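Local coordinates for protein protease VP4 (PDB 2GEF) that cleaves peptide bonds as a birnavirus protease, using a serine/lysine catalytic dyad, and probably processes the viral polyprotein from which it derives, at residues L12-P17 and A177-L182; V36-N41 and G170-R175; H42-L47 and N127-V132. All coordinates share one frame; numbering follows the deposited sequence.

Interaction 1. Residues L12-P17 and A177-L182; sequences LAYKQP and AHKIGL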
ATOM      1  N   LEU A  12     -13.340 -17.165   1.411  1.00 10.69           N
ATOM      2  CA  LEU A  12     -11.973 -17.027   0.829  1.00 10.90           C
ATOM      3  C   LEU A  12     -11.119 -17.845   1.795  1.00 11.87           C
ATOM      4  O   LEU A  12     -11.399 -17.833   3.002  1.00 13.54           O
ATOM      5  CB  LEU A  12     -11.583 -15.498   0.893  1.00 11.48           C
ATOM      6  CG  LEU A  12     -12.073 -14.456  -0.155  1.00 11.53           C
ATOM      7  CD1 LEU A  12     -11.181 -13.070  -0.194  1.00  9.11           C
ATOM      8  CD2 LEU A  12     -11.909 -15.106  -1.488  1.00 14.38           C
ATOM      9  N   ALA A  13     -10.169 -18.654   1.316  1.00 11.36           N
ATOM     10  CA  ALA A  13      -9.136 -19.269   2.200  1.00 12.08           C
ATOM     11  C   ALA A  13      -7.909 -18.346   2.226  1.00  9.90           C
ATOM     12  O   ALA A  13      -7.301 -18.169   1.228  1.00 13.00           O
ATOM     13  CB  ALA A  13      -8.826 -20.714   1.796  1.00  6.98           C
ATOM     14  N   TYR A  14      -7.658 -17.657   3.316  1.00 12.18           N
ATOM     15  CA  TYR A  14      -6.548 -16.662   3.452  1.00 13.16           C
ATOM     16  C   TYR A  14      -5.316 -17.192   4.169  1.00 14.26           C
ATOM     17  O   TYR A  14      -5.384 -17.814   5.222  1.00 14.70           O
ATOM     18  CB  TYR A  14      -7.077 -15.208   3.928  1.00 17.44           C
ATOM     19  CG  TYR A  14      -6.190 -14.325   4.820  1.00 14.17           C
ATOM     20  CD1 TYR A  14      -5.050 -13.792   4.342  1.00 14.26           C
ATOM     21  CD2 TYR A  14      -6.532 -14.046   6.145  1.00 20.04           C
ATOM     22  CE1 TYR A  14      -4.147 -13.085   5.116  1.00 15.23           C
ATOM     23  CE2 TYR A  14      -5.654 -13.269   6.982  1.00 16.58           C
ATOM     24  CZ  TYR A  14      -4.425 -12.751   6.447  1.00 20.05           C
ATOM     25  OH  TYR A  14      -3.404 -11.940   7.216  1.00 21.16           O
ATOM     26  N   LYS A  15      -4.157 -17.005   3.523  1.00 17.25           N
ATOM     27  CA  LYS A  15      -2.847 -17.211   4.137  1.00 17.23           C
ATOM     28  C   LYS A  15      -2.001 -15.935   4.131  1.00 20.33           C
ATOM     29  O   LYS A  15      -2.204 -14.974   3.342  1.00 20.02           O
ATOM     30  CB  LYS A  15      -2.083 -18.248   3.388  1.00 16.44           C
ATOM     31  CG  LYS A  15      -2.772 -19.573   3.299  1.00 18.23           C
ATOM     32  CD  LYS A  15      -1.732 -20.624   3.100  1.00 11.92           C
ATOM     33  CE  LYS A  15      -2.354 -21.906   2.708  1.00 13.24           C
ATOM     34  NZ  LYS A  15      -1.358 -23.087   2.805  1.00 19.49           N
ATOM     35  N   GLN A  16      -1.042 -15.915   5.049  1.00 21.43           N
ATOM     36  CA  GLN A  16      -0.158 -14.809   5.078  1.00 23.44           C
ATOM     37  C   GLN A  16       0.993 -15.273   4.197  1.00 23.89           C
ATOM     38  O   GLN A  16       1.287 -16.465   4.131  1.00 24.64           O
ATOM     39  CB  GLN A  16       0.291 -14.498   6.484  1.00 22.82           C
ATOM     40  CG  GLN A  16       0.040 -15.588   7.494  1.00 27.18           C
ATOM     41  CD  GLN A  16      -1.359 -15.426   8.133  1.00 30.70           C
ATOM     42  OE1 GLN A  16      -2.254 -16.290   7.927  1.00 32.94           O
ATOM     43  NE2 GLN A  16      -1.554 -14.320   8.902  1.00 20.52           N
ATOM     44  N   PRO A  17       1.516 -14.366   3.391  1.00 23.74           N
ATOM     45  CA  PRO A  17       2.733 -14.589   2.699  1.00 24.68           C
ATOM     46  C   PRO A  17       3.855 -15.019   3.673  1.00 24.99           C
ATOM     47  O   PRO A  17       4.034 -14.430   4.744  1.00 25.60           O
ATOM     48  CB  PRO A  17       3.008 -13.217   2.092  1.00 24.89           C
ATOM     49  CG  PRO A  17       1.686 -12.706   1.813  1.00 24.93           C
ATOM     50  CD  PRO A  17       0.898 -13.092   3.014  1.00 24.33           C
ATOM     51  N   ALA A 177      -3.396  -5.065   7.519  1.00  9.33           N
ATOM     52  CA  ALA A 177      -3.078  -3.940   8.346  1.00  8.61           C
ATOM     53  C   ALA A 177      -3.123  -4.347   9.818  1.00  8.08           C
ATOM     54  O   ALA A 177      -2.259  -3.946  10.548  1.00  7.93           O
ATOM     55  CB  ALA A 177      -4.113  -2.803   8.084  1.00  7.82           C
ATOM     56  N   HIS A 178      -4.161  -5.079  10.258  1.00  7.36           N
ATOM     57  CA  HIS A 178      -4.455  -5.379  11.702  1.00  8.09           C
ATOM     58  C   HIS A 178      -3.361  -6.367  12.230  1.00  9.15           C
ATOM     59  O   HIS A 178      -2.926  -6.281  13.379  1.00  7.41           O
ATOM     60  CB  HIS A 178      -5.880  -5.953  11.816  1.00  8.37           C
ATOM     61  CG  HIS A 178      -6.956  -4.980  11.435  1.00  7.06           C
ATOM     62  ND1 HIS A 178      -8.306  -5.291  11.586  1.00 12.95           N
ATOM     63  CD2 HIS A 178      -6.900  -3.679  10.957  1.00  3.91           C
ATOM     64  CE1 HIS A 178      -9.044  -4.248  11.187  1.00 10.57           C
ATOM     65  NE2 HIS A 178      -8.219  -3.238  10.833  1.00  8.93           N
ATOM     66  N   LYS A 179      -2.835  -7.197  11.315  1.00  9.46           N
ATOM     67  CA  LYS A 179      -1.840  -8.123  11.642  1.00 10.33           C
ATOM     68  C   LYS A 179      -0.654  -7.458  12.289  1.00 11.28           C
ATOM     69  O   LYS A 179       0.058  -8.023  13.156  1.00 11.49           O
ATOM     70  CB  LYS A 179      -1.456  -8.968  10.420  1.00 11.49           C
ATOM     71  CG  LYS A 179      -0.409 -10.097  10.824  1.00 10.18           C
ATOM     72  CD  LYS A 179       0.214 -10.816   9.559  1.00 12.46           C
ATOM     73  CE  LYS A 179       1.238 -12.011   9.895  1.00 18.81           C
ATOM     74  NZ  LYS A 179       1.960 -12.805   8.694  1.00 17.27           N
ATOM     75  N   ILE A 180      -0.368  -6.248  11.861  1.00 10.59           N
ATOM     76  CA  ILE A 180       0.632  -5.579  12.614  1.00  9.45           C
ATOM     77  C   ILE A 180       0.142  -4.443  13.470  1.00 10.21           C
ATOM     78  O   ILE A 180       0.904  -3.624  13.753  1.00  7.58           O
ATOM     79  CB  ILE A 180       1.836  -5.215  11.745  1.00 11.28           C
ATOM     80  CG1 ILE A 180       1.473  -4.198  10.653  1.00  9.53           C
ATOM     81  CG2 ILE A 180       2.501  -6.491  11.162  1.00  6.48           C
ATOM     82  CD1 ILE A 180       2.753  -3.609  10.142  1.00 11.57           C
ATOM     83  N   GLY A 181      -1.146  -4.432  13.902  1.00 11.48           N
ATOM     84  CA  GLY A 181      -1.632  -3.321  14.829  1.00 12.03           C
ATOM     85  C   GLY A 181      -1.981  -1.937  14.205  1.00  9.23           C
ATOM     86  O   GLY A 181      -2.177  -1.004  14.916  1.00 10.31           O
ATOM     87  N   LEU A 182      -2.193  -1.890  12.912  1.00  7.84           N
ATOM     88  CA  LEU A 182      -2.476  -0.677  12.136  1.00  8.50           C
ATOM     89  C   LEU A 182      -3.893  -0.672  11.632  1.00  8.51           C
ATOM     90  O   LEU A 182      -4.361  -1.773  11.246  1.00  8.22           O
ATOM     91  CB  LEU A 182      -1.593  -0.610  10.887  1.00  6.75           C
ATOM     92  CG  LEU A 182      -0.100  -0.551  11.093  1.00  4.91           C
ATOM     93  CD1 LEU A 182       0.721  -0.167   9.791  1.00  4.79           C
ATOM     94  CD2 LEU A 182       0.263   0.519  12.227  1.00  2.00           C
TER
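Lys-179 reaches across to Gln-16 at the protein surface. Its chain is fully extended. CG lies anti to the backbone N (chi1 -175°), and the later torsions stay close to 180°, so the ammonium end is carried to the far segment. The close part of the contact is there: Lys-179 NZ sits 3.2 Å from Gln-16 CB and 3.6 Å from Gln-16 CG. It meets the aliphatic base of the glutamine. No hydrogen bond joins the two segments. The Gln-16 chain bends at chi2 (-89°), which sets its amide alongside the outer carbons of the lysine. Gln-16 NE2 lies 3.8 Å from Lys-179 CE. The two chains pass at an oblique angle.

The other side is loose. The Tyr-14 side chain comes closest with its hydroxyl, and Tyr-14 OH is still 4.5 Å from Lys-179 CD. Both Gln-16 and Lys-179 are exposed, and the buried surface is small.

Gly-181, with positive phi, is the C-prime residue of a Schellman motif: Leu-182 N bonds to Ala-177 O at 3.1 Å and Gly-181 N to His-178 O at 2.6 Å. Ile-180 N also bonds to Ala-177 O, from the opposite face of that carbonyl plane.

Around the contact, Tyr-14 packs on Leu-172 and Arg-175 of helix 170-178. Ala-13 and Lys-15 hydrogen-bond through their backbones to Ser-43, which places strand 14-15 beside strand 43-52.

Interaction 2. Residues V36-N41 and G170-R175; sequences VAFGDN and GNLKAR
The Phe-38 ring is the flat group of this contact, and Leu-172 approaches it obliquely. Leu-172 CD2 stops 3.8 Å from Phe-38 CE2. The leucine and phenylalanine side chains run antiparallel past one another. Phe-169, outside the two segments, also meets the Phe-38 ring, with planes at about 50°.

Val-36 also packs on the helix. Its CB lies 4.0 Å from Leu-172 CD2. Its CG1 is wedged between Leu-172 and Lys-173, and presses on Lys-173 CG at 3.5 Å, tighter than usual for two carbons. CG1 gets there by standing anti to the carbonyl carbon (chi1 -53°). The lysine chain lies nearly perpendicular to the valine. All of this is apolar packing, with no hydrogen bond between the segments.

The axes of strand 36-38 and helix 170-175 come within 9.8 Å, with their N-to-C directions 117° apart. The helix carries Lys-173, an active-site residue. The Lys-173 chain bends at chi4, and the nearest side-chain atoms of Lys-173 and Ser-136, the nucleophile, are about 3 Å apart. Val-36 therefore packs on the aliphatic part of the lysine of a serine/lysine dyad site.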
ATOM      1  N   VAL A  36      -3.517  -7.563  -2.224  1.00 10.46           N
ATOM      2  CA  VAL A  36      -4.219  -8.850  -2.150  1.00 10.71           C
ATOM      3  C   VAL A  36      -3.937  -9.611  -3.526  1.00 12.44           C
ATOM      4  O   VAL A  36      -3.732  -8.968  -4.606  1.00 14.40           O
ATOM      5  CB  VAL A  36      -5.718  -8.675  -1.831  1.00  9.50           C
ATOM      6  CG1 VAL A  36      -5.976  -7.829  -0.594  1.00  5.21           C
ATOM      7  CG2 VAL A  36      -6.497  -8.126  -3.030  1.00  9.19           C
ATOM      8  N   ALA A  37      -3.899 -10.938  -3.460  1.00 11.17           N
ATOM      9  CA  ALA A  37      -3.763 -11.805  -4.596  1.00 10.21           C
ATOM     10  C   ALA A  37      -4.552 -13.093  -4.324  1.00 10.78           C
ATOM     11  O   ALA A  37      -4.771 -13.503  -3.115  1.00 10.20           O
ATOM     12  CB  ALA A  37      -2.355 -12.101  -4.864  1.00 10.11           C
ATOM     13  N   PHE A  38      -5.027 -13.674  -5.432  1.00  8.65           N
ATOM     14  CA  PHE A  38      -5.897 -14.918  -5.452  1.00  9.37           C
ATOM     15  C   PHE A  38      -5.341 -16.045  -6.284  1.00  7.44           C
ATOM     16  O   PHE A  38      -5.129 -15.845  -7.455  1.00  9.42           O
ATOM     17  CB  PHE A  38      -7.333 -14.547  -5.925  1.00  9.75           C
ATOM     18  CG  PHE A  38      -7.827 -13.250  -5.316  1.00  9.80           C
ATOM     19  CD1 PHE A  38      -7.620 -12.042  -5.959  1.00  3.43           C
ATOM     20  CD2 PHE A  38      -8.439 -13.261  -4.085  1.00 12.55           C
ATOM     21  CE1 PHE A  38      -7.997 -10.804  -5.347  1.00 10.71           C
ATOM     22  CE2 PHE A  38      -8.859 -12.095  -3.470  1.00  9.89           C
ATOM     23  CZ  PHE A  38      -8.628 -10.831  -4.123  1.00 11.22           C
ATOM     24  N   GLY A  39      -5.179 -17.264  -5.743  1.00  7.86           N
ATOM     25  CA  GLY A  39      -5.029 -18.452  -6.646  1.00  7.57           C
ATOM     26  C   GLY A  39      -6.152 -19.497  -6.422  1.00  7.59           C
ATOM     27  O   GLY A  39      -7.113 -19.257  -5.632  1.00  5.45           O
ATOM     28  N   ASP A  40      -6.023 -20.636  -7.104  1.00  5.43           N
ATOM     29  CA  ASP A  40      -6.799 -21.849  -6.862  1.00  9.75           C
ATOM     30  C   ASP A  40      -6.338 -22.117  -5.423  1.00 10.70           C
ATOM     31  O   ASP A  40      -5.255 -21.734  -5.092  1.00 13.10           O
ATOM     32  CB  ASP A  40      -6.285 -23.050  -7.766  1.00  7.66           C
ATOM     33  CG  ASP A  40      -6.099 -22.696  -9.195  1.00 11.81           C
ATOM     34  OD1 ASP A  40      -6.717 -21.735  -9.702  1.00  7.85           O
ATOM     35  OD2 ASP A  40      -5.296 -23.435  -9.826  1.00 16.38           O
ATOM     36  N   ASN A  41      -7.073 -22.666  -4.514  1.00 13.08           N
ATOM     37  CA  ASN A  41      -6.311 -22.944  -3.222  1.00 12.22           C
ATOM     38  C   ASN A  41      -6.351 -21.892  -2.163  1.00 12.08           C
ATOM     39  O   ASN A  41      -7.002 -22.088  -1.175  1.00 11.03           O
ATOM     40  CB  ASN A  41      -4.800 -23.323  -3.466  1.00 14.39           C
ATOM     41  CG  ASN A  41      -4.046 -23.737  -2.146  1.00 17.96           C
ATOM     42  OD1 ASN A  41      -3.391 -22.912  -1.475  1.00 28.86           O
ATOM     43  ND2 ASN A  41      -4.132 -25.027  -1.797  1.00 18.96           N
ATOM     44  N   GLY A 170     -11.874  -4.890   0.908  1.00  5.83           N
ATOM     45  CA  GLY A 170     -11.613  -4.183   2.158  1.00  7.54           C
ATOM     46  C   GLY A 170     -11.346  -5.079   3.393  1.00  8.40           C
ATOM     47  O   GLY A 170     -10.408  -4.949   4.124  1.00  9.29           O
ATOM     48  N   ASN A 171     -12.265  -5.943   3.689  1.00 10.30           N
ATOM     49  CA  ASN A 171     -12.065  -6.925   4.689  1.00 10.38           C
ATOM     50  C   ASN A 171     -10.793  -7.798   4.663  1.00  9.47           C
ATOM     51  O   ASN A 171     -10.192  -8.054   5.652  1.00  8.59           O
ATOM     52  CB  ASN A 171     -13.255  -7.857   4.605  1.00 12.14           C
ATOM     53  CG  ASN A 171     -13.364  -8.642   5.844  1.00 20.54           C
ATOM     54  OD1 ASN A 171     -12.475  -9.463   6.151  1.00 28.53           O
ATOM     55  ND2 ASN A 171     -14.323  -8.282   6.674  1.00 29.00           N
ATOM     56  N   LEU A 172     -10.419  -8.336   3.528  1.00  8.36           N
ATOM     57  CA  LEU A 172      -9.182  -9.036   3.442  1.00  7.74           C
ATOM     58  C   LEU A 172      -7.941  -8.087   3.539  1.00  7.56           C
ATOM     59  O   LEU A 172      -6.882  -8.499   4.084  1.00  5.47           O
ATOM     60  CB  LEU A 172      -9.148  -9.768   2.065  1.00 10.03           C
ATOM     61  CG  LEU A 172      -7.928 -10.601   1.659  1.00  4.63           C
ATOM     62  CD1 LEU A 172      -7.860 -11.730   2.550  1.00  2.00           C
ATOM     63  CD2 LEU A 172      -8.190 -11.103   0.167  1.00  3.48           C
ATOM     64  N   LYS A 173      -8.072  -6.906   2.913  1.00  5.90           N
ATOM     65  CA  LYS A 173      -7.104  -5.812   3.095  1.00  4.73           C
ATOM     66  C   LYS A 173      -6.872  -5.437   4.515  1.00  6.37           C
ATOM     67  O   LYS A 173      -5.677  -5.373   4.849  1.00  7.44           O
ATOM     68  CB  LYS A 173      -7.336  -4.583   2.193  1.00  2.00           C
ATOM     69  CG  LYS A 173      -6.978  -4.828   0.868  1.00  2.00           C
ATOM     70  CD  LYS A 173      -7.606  -3.677  -0.014  1.00 10.80           C
ATOM     71  CE  LYS A 173      -7.624  -4.131  -1.414  1.00 10.79           C
ATOM     72  NZ  LYS A 173      -6.603  -3.480  -2.176  1.00 16.11           N
ATOM     73  N   ALA A 174      -7.932  -5.343   5.375  1.00  6.52           N
ATOM     74  CA  ALA A 174      -7.817  -4.932   6.776  1.00  7.35           C
ATOM     75  C   ALA A 174      -7.004  -5.976   7.534  1.00 11.52           C
ATOM     76  O   ALA A 174      -6.168  -5.627   8.414  1.00 12.35           O
ATOM     77  CB  ALA A 174      -9.217  -4.862   7.432  1.00  8.77           C
ATOM     78  N   ARG A 175      -7.190  -7.262   7.196  1.00  9.60           N
ATOM     79  CA  ARG A 175      -6.362  -8.274   7.810  1.00 10.45           C
ATOM     80  C   ARG A 175      -4.872  -7.912   7.793  1.00  8.40           C
ATOM     81  O   ARG A 175      -4.212  -8.111   8.711  1.00 11.73           O
ATOM     82  CB  ARG A 175      -6.548  -9.628   7.109  1.00 10.35           C
ATOM     83  CG  ARG A 175      -7.905 -10.133   7.100  1.00 16.06           C
ATOM     84  CD  ARG A 175      -8.281 -10.537   8.501  1.00 23.44           C
ATOM     85  NE  ARG A 175      -9.484 -11.342   8.457  1.00 25.77           N
ATOM     86  CZ  ARG A 175      -9.834 -12.242   9.371  1.00 26.56           C
ATOM     87  NH1 ARG A 175      -9.051 -12.487  10.478  1.00 21.71           N
ATOM     88  NH2 ARG A 175     -10.984 -12.892   9.155  1.00 29.32           N
TER

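Interaction 3. Residues H42-L47 and N127-V132; sequences HSTSEL and NDMPAV
An Asx turn headed by Asn-127 faces Glu-46 of strand 43-47. Asn-127 OD1 accepts from the backbone Met-129 N at 3.0 Å, two residues on. That N-H comes from above the carbonyl plane, 46° out of it. This bond holds one end of the amide, and the other end turns to the strand. Asn-127 ND2 points almost straight at Glu-46 OE2, with an N-H...O angle of 172°. The modelled separation of 2.3 Å is too short to trust in detail, so the exact length of this hydrogen bond is doubtful. Asn-127 ND2 is also bonded to Tyr-48 OH.

The carboxylate and amide planes are turned 62° apart, and the two side chains cross. Glu-46 OE1 does not share the bond, because its angle to ND2 is poor. Both residues are buried, so each probably serves as a polar partner for the other.

Met-129, modelled as selenomethionine, lies next to the glutamate. Its CG is 4.1 Å from Glu-46 OE1. Its chain folds at both chi2 and chi3, which brings the terminal methyl round to Thr-44. There Met-129 CE touches Thr-44 OG1 at 3.8 Å, and the same hydroxyl makes a weak hydrogen bond with Ala-37 O.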
ATOM      1  N   HIS A  42      -5.658 -20.761  -2.377  1.00 13.26           N
ATOM      2  CA  HIS A  42      -5.582 -19.651  -1.398  1.00 13.83           C
ATOM      3  C   HIS A  42      -5.505 -18.184  -1.967  1.00 12.87           C
ATOM      4  O   HIS A  42      -5.104 -17.946  -3.077  1.00 13.38           O
ATOM      5  CB  HIS A  42      -4.512 -19.981  -0.288  1.00 13.70           C
ATOM      6  CG  HIS A  42      -3.126 -19.557  -0.641  1.00 22.16           C
ATOM      7  ND1 HIS A  42      -2.635 -19.620  -1.928  1.00 32.04           N
ATOM      8  CD2 HIS A  42      -2.155 -18.956   0.096  1.00 26.70           C
ATOM      9  CE1 HIS A  42      -1.419 -19.080  -1.963  1.00 28.81           C
ATOM     10  NE2 HIS A  42      -1.094 -18.699  -0.742  1.00 26.29           N
ATOM     11  N   SER A  43      -5.890 -17.250  -1.125  1.00 11.48           N
ATOM     12  CA  SER A  43      -5.755 -15.840  -1.270  1.00  9.14           C
ATOM     13  C   SER A  43      -4.731 -15.367  -0.259  1.00  9.11           C
ATOM     14  O   SER A  43      -4.516 -16.044   0.748  1.00  6.44           O
ATOM     15  CB  SER A  43      -7.081 -15.108  -1.009  1.00  8.15           C
ATOM     16  OG  SER A  43      -8.122 -15.759  -1.755  1.00  7.83           O
ATOM     17  N   THR A  44      -4.100 -14.215  -0.584  1.00  7.68           N
ATOM     18  CA  THR A  44      -3.099 -13.569   0.212  1.00 10.57           C
ATOM     19  C   THR A  44      -3.474 -12.078   0.456  1.00  8.96           C
ATOM     20  O   THR A  44      -4.133 -11.527  -0.321  1.00  8.91           O
ATOM     21  CB  THR A  44      -1.608 -13.620  -0.516  1.00  9.86           C
ATOM     22  OG1 THR A  44      -1.685 -12.998  -1.835  1.00 16.08           O
ATOM     23  CG2 THR A  44      -1.110 -15.067  -0.678  1.00 10.69           C
ATOM     24  N   SER A  45      -3.023 -11.512   1.570  1.00  7.68           N
ATOM     25  CA  SER A  45      -3.162 -10.090   1.914  1.00  8.40           C
ATOM     26  C   SER A  45      -1.868  -9.833   2.658  1.00  8.12           C
ATOM     27  O   SER A  45      -1.498 -10.615   3.650  1.00  8.49           O
ATOM     28  CB  SER A  45      -4.332  -9.956   2.940  1.00  8.70           C
ATOM     29  OG  SER A  45      -4.595  -8.662   3.194  1.00 10.81           O
ATOM     30  N   GLU A  46      -1.232  -8.734   2.297  1.00  8.05           N
ATOM     31  CA  GLU A  46       0.108  -8.348   2.812  1.00 10.45           C
ATOM     32  C   GLU A  46       0.158  -6.825   2.830  1.00 10.24           C
ATOM     33  O   GLU A  46      -0.409  -6.215   1.965  1.00 14.16           O
ATOM     34  CB  GLU A  46       1.057  -8.661   1.636  1.00 11.44           C
ATOM     35  CG  GLU A  46       2.225  -9.349   1.910  1.00 13.16           C
ATOM     36  CD  GLU A  46       2.790  -9.944   0.612  1.00 13.86           C
ATOM     37  OE1 GLU A  46       2.012 -10.374  -0.308  1.00 16.53           O
ATOM     38  OE2 GLU A  46       4.028  -9.983   0.496  1.00 15.32           O
ATOM     39  N   LEU A  47       1.034  -6.199   3.610  1.00 13.32           N
ATOM     40  CA  LEU A  47       1.470  -4.781   3.336  1.00 12.33           C
ATOM     41  C   LEU A  47       2.654  -4.656   2.498  1.00 12.31           C
ATOM     42  O   LEU A  47       3.492  -5.509   2.470  1.00 16.29           O
ATOM     43  CB  LEU A  47       1.740  -4.105   4.646  1.00 11.71           C
ATOM     44  CG  LEU A  47       0.429  -4.054   5.453  1.00  8.95           C
ATOM     45  CD1 LEU A  47       0.840  -3.361   6.735  1.00 10.99           C
ATOM     46  CD2 LEU A  47      -0.769  -3.373   4.852  1.00  6.43           C
ATOM     47  N   ASN A 127       8.825 -11.579  -1.167  1.00 16.64           N
ATOM     48  CA  ASN A 127       7.646 -12.463  -1.240  1.00 17.69           C
ATOM     49  C   ASN A 127       7.811 -12.795  -2.734  1.00 19.35           C
ATOM     50  O   ASN A 127       8.445 -11.998  -3.450  1.00 22.02           O
ATOM     51  CB  ASN A 127       6.300 -11.666  -0.896  1.00 13.86           C
ATOM     52  CG  ASN A 127       5.866 -10.683  -2.007  1.00 14.22           C
ATOM     53  OD1 ASN A 127       6.318 -10.734  -3.187  1.00  8.45           O
ATOM     54  ND2 ASN A 127       4.921  -9.858  -1.668  1.00  5.47           N
ATOM     55  N   ASP A 128       7.370 -13.941  -3.242  1.00 19.33           N
ATOM     56  CA  ASP A 128       7.728 -14.256  -4.644  1.00 18.43           C
ATOM     57  C   ASP A 128       6.508 -13.970  -5.527  1.00 18.05           C
ATOM     58  O   ASP A 128       6.150 -14.674  -6.462  1.00 15.36           O
ATOM     59  CB  ASP A 128       8.273 -15.669  -4.808  1.00 20.10           C
ATOM     60  CG  ASP A 128       9.279 -16.033  -3.729  1.00 24.46           C
ATOM     61  OD1 ASP A 128      10.499 -15.902  -3.984  1.00 27.30           O
ATOM     62  OD2 ASP A 128       8.853 -16.441  -2.610  1.00 27.80           O
HETATM   63  N   MSE A 129       5.885 -12.838  -5.231  1.00 19.39           N
HETATM   64  CA  MSE A 129       4.606 -12.527  -5.806  1.00 19.09           C
HETATM   65  C   MSE A 129       4.975 -11.778  -7.091  1.00 18.10           C
HETATM   66  O   MSE A 129       6.143 -11.351  -7.237  1.00 15.71           O
HETATM   67  CB  MSE A 129       3.791 -11.723  -4.790  1.00 20.49           C
HETATM   68  CG  MSE A 129       3.563 -12.507  -3.473  1.00 24.22           C
HETATM   69 SE   MSE A 129       2.421 -14.130  -3.705  1.00 49.23          SE
HETATM   70  CE  MSE A 129       1.004 -13.054  -4.545  1.00 43.74           C
ATOM     71  N   PRO A 130       4.037 -11.670  -8.042  1.00 17.36           N
ATOM     72  CA  PRO A 130       4.316 -10.839  -9.223  1.00 18.80           C
ATOM     73  C   PRO A 130       4.243  -9.351  -8.913  1.00 18.46           C
ATOM     74  O   PRO A 130       3.892  -8.963  -7.803  1.00 17.90           O
ATOM     75  CB  PRO A 130       3.138 -11.190 -10.182  1.00 18.78           C
ATOM     76  CG  PRO A 130       2.045 -11.292  -9.254  1.00 19.89           C
ATOM     77  CD  PRO A 130       2.694 -12.262  -8.151  1.00 19.59           C
ATOM     78  N   ALA A 131       4.592  -8.516  -9.888  1.00 18.56           N
ATOM     79  CA  ALA A 131       4.402  -7.084  -9.799  1.00 17.12           C
ATOM     80  C   ALA A 131       2.958  -6.727  -9.397  1.00 17.04           C
ATOM     81  O   ALA A 131       2.010  -7.440  -9.718  1.00 18.57           O
ATOM     82  CB  ALA A 131       4.799  -6.459 -11.099  1.00 15.99           C
ATOM     83  N   VAL A 132       2.780  -5.631  -8.678  1.00 17.90           N
ATOM     84  CA  VAL A 132       1.476  -5.323  -8.124  1.00 13.70           C
ATOM     85  C   VAL A 132       0.578  -4.677  -9.155  1.00 13.33           C
ATOM     86  O   VAL A 132       0.958  -3.707  -9.851  1.00 11.73           O
ATOM     87  CB  VAL A 132       1.653  -4.523  -6.837  1.00 17.14           C
ATOM     88  CG1 VAL A 132       0.239  -4.027  -6.217  1.00 13.02           C
ATOM     89  CG2 VAL A 132       2.423  -5.467  -5.795  1.00  8.91           C
TER

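How the interactions relate
The three contacts are nested along the chain. Interaction 1 closes the longest loop, interaction 2 lies inside it and interaction 3 inside that. Their centres are 8 to 11 Å apart. Strand 43-52 ties them together in one sheet: it pairs in parallel with strand 14-15 and antiparallel with strand 31-38. Interactions 1 and 2 share helix 170-178, and Leu-12 CD1 meets Leu-172 CD2 at 3.6 Å. Interactions 2 and 3 join where Ser-45 OG and Leu-172 O, 2.5 Å apart, are probably hydrogen-bonded. Strands 14-15, 31-38 and 43-52 of the sheet thus all pack against the helix that bears the catalytic lysine, and interaction 3 attaches the loop 127-132 to the last two of them.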